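Long-range contact in signal recognition 54 kDa protein (Pyrococcus furiosus, PDB 3DM5), which is the SRP54 subunit of the signal recognition particle, combining an N-terminal helical bundle, a P-loop GTPase-type domain and a signal-peptide-binding domain: residues Ile40-Val44 with Ala253-Gly257. Numbering follows the deposited sequence.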
ATOM      1  N   ILE A  40       7.833  14.023   6.639  1.00 44.99           N
ATOM      2  CA  ILE A  40       7.750  14.514   5.255  1.00 47.38           C
ATOM      3  C   ILE A  40       6.546  13.925   4.521  1.00 50.02           C
ATOM      4  O   ILE A  40       5.898  14.591   3.706  1.00 40.90           O
ATOM      5  CB  ILE A  40       9.010  14.172   4.437  1.00 41.15           C
ATOM      6  CG1 ILE A  40      10.236  14.911   4.976  1.00 46.33           C
ATOM      7  CG2 ILE A  40       8.797  14.543   2.989  1.00 38.61           C
ATOM      8  CD1 ILE A  40      10.176  16.374   4.749  1.00 49.91           C
ATOM      9  N   GLN A  41       6.256  12.668   4.831  1.00 42.58           N
ATOM     10  CA  GLN A  41       5.167  11.954   4.211  1.00 41.48           C
ATOM     11  C   GLN A  41       3.803  12.499   4.637  1.00 47.73           C
ATOM     12  O   GLN A  41       2.831  12.342   3.919  1.00 45.87           O
ATOM     13  CB  GLN A  41       5.277  10.471   4.551  1.00 46.86           C
ATOM     14  CG  GLN A  41       4.385   9.581   3.722  1.00 58.38           C
ATOM     15  CD  GLN A  41       4.804   8.131   3.780  1.00 74.16           C
ATOM     16  OE1 GLN A  41       4.917   7.538   4.860  1.00 78.65           O
ATOM     17  NE2 GLN A  41       5.036   7.546   2.611  1.00 72.36           N
ATOM     18  N   ALA A  42       3.743  13.125   5.809  1.00 48.30           N
ATOM     19  CA  ALA A  42       2.512  13.730   6.317  1.00 49.62           C
ATOM     20  C   ALA A  42       2.460  15.211   5.928  1.00 53.00           C
ATOM     21  O   ALA A  42       1.666  15.993   6.466  1.00 45.65           O
ATOM     22  CB  ALA A  42       2.415  13.557   7.829  1.00 42.54           C
ATOM     23  N   ASP A  43       3.335  15.580   4.998  1.00 46.27           N
ATOM     24  CA  ASP A  43       3.377  16.917   4.411  1.00 44.19           C
ATOM     25  C   ASP A  43       3.914  17.976   5.354  1.00 44.42           C
ATOM     26  O   ASP A  43       3.578  19.150   5.219  1.00 40.58           O
ATOM     27  CB  ASP A  43       2.011  17.337   3.860  1.00 45.91           C
ATOM     28  CG  ASP A  43       2.090  18.586   2.984  1.00 57.73           C
ATOM     29  OD1 ASP A  43       1.032  19.190   2.683  1.00 58.42           O
ATOM     30  OD2 ASP A  43       3.216  18.966   2.604  1.00 55.18           O
ATOM     31  N   VAL A  44       4.745  17.583   6.311  1.00 43.81           N
ATOM     32  CA  VAL A  44       5.373  18.605   7.147  1.00 45.63           C
ATOM     33  C   VAL A  44       6.461  19.319   6.346  1.00 44.28           C
ATOM     34  O   VAL A  44       7.312  18.663   5.743  1.00 47.87           O
ATOM     35  CB  VAL A  44       5.961  18.047   8.484  1.00 36.72           C
ATOM     36  CG1 VAL A  44       6.629  19.160   9.261  1.00 37.47           C
ATOM     37  CG2 VAL A  44       4.889  17.436   9.321  1.00 34.99           C
ATOM     38  N   ALA A 253      -3.899  12.252   5.077  1.00 62.82           N
ATOM     39  CA  ALA A 253      -2.472  11.981   5.037  1.00 70.74           C
ATOM     40  C   ALA A 253      -1.652  13.208   5.441  1.00 68.81           C
ATOM     41  O   ALA A 253      -0.475  13.091   5.773  1.00 63.68           O
ATOM     42  CB  ALA A 253      -2.067  11.504   3.652  1.00 56.96           C
ATOM     43  N   LYS A 254      -2.294  14.376   5.434  1.00 60.06           N
ATOM     44  CA  LYS A 254      -1.567  15.638   5.495  1.00 57.69           C
ATOM     45  C   LYS A 254      -1.825  16.500   6.742  1.00 47.59           C
ATOM     46  O   LYS A 254      -1.171  17.520   6.919  1.00 44.80           O
ATOM     47  CB  LYS A 254      -1.848  16.443   4.228  1.00 50.75           C
ATOM     48  CG  LYS A 254      -1.816  15.608   2.967  1.00 57.85           C
ATOM     49  CD  LYS A 254      -2.210  16.416   1.736  1.00 59.67           C
ATOM     50  CE  LYS A 254      -1.144  17.421   1.360  1.00 51.51           C
ATOM     51  NZ  LYS A 254      -1.514  18.122   0.097  1.00 67.44           N
ATOM     52  N   GLY A 255      -2.759  16.091   7.595  1.00 44.16           N
ATOM     53  CA  GLY A 255      -3.057  16.812   8.818  1.00 40.76           C
ATOM     54  C   GLY A 255      -1.842  17.106   9.687  1.00 50.72           C
ATOM     55  O   GLY A 255      -1.755  18.157  10.340  1.00 43.79           O
ATOM     56  N   GLY A 256      -0.888  16.184   9.702  1.00 45.51           N
ATOM     57  CA  GLY A 256       0.328  16.415  10.451  1.00 37.64           C
ATOM     58  C   GLY A 256       1.008  17.683   9.981  1.00 40.87           C
ATOM     59  O   GLY A 256       1.428  18.518  10.786  1.00 35.17           O
ATOM     60  N   GLY A 257       1.110  17.823   8.662  1.00 40.50           N
ATOM     61  CA  GLY A 257       1.678  19.008   8.056  1.00 35.14           C
ATOM     62  C   GLY A 257       0.929  20.285   8.405  1.00 47.56           C
ATOM     63  O   GLY A 257       1.546  21.339   8.513  1.00 44.94           O
TER
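D43 both ends its own helix and reaches K254 of the neighbouring segment. It is the C-prime residue of the Schellman motif that ends helix 25-41, a position that takes positive phi (here 72°), most easily adopted by glycine but also by Asn and, less readily, Asp; D43 N is hydrogen-bonded to I40 O at 3.0 Å. Its t rotamer (chi1 -168°) sets the carboxylate beside the end of K254, whose m-t-p-t chain brings CE to 3.1 Å from D43 OD1; NZ, 3.8 Å from that oxygen, makes a long salt bridge. OD1 also accepts a hydrogen bond from Q226 N, so the acid has two partners.

The motif leaves A42 O directed at the start of helix 255-263, where G257 N donates to it at 2.9 Å. Close backbone approach needs small residues: a CB on G257 would clash with the carbonyls of A42 and D43, and one on G256 would lie tight against the methyl of A42. With no side chain in the way, G257 CA comes within 3.4 Å of D43 O in a CA-H...O contact. A42 CA makes another to A253 O at 3.1 Å. V44, in its t rotamer, sets CG2 3.8 Å from G257 CA, a slim beta-branched side chain filling the space beside the glycines, while also packing on V49 of helix 46-62. The contact thus joins a Schellman C-cap of the helical bundle to a glycine-rich helix start in the GTPase domain, an interdomain seam of the SRP54-type NG arrangement.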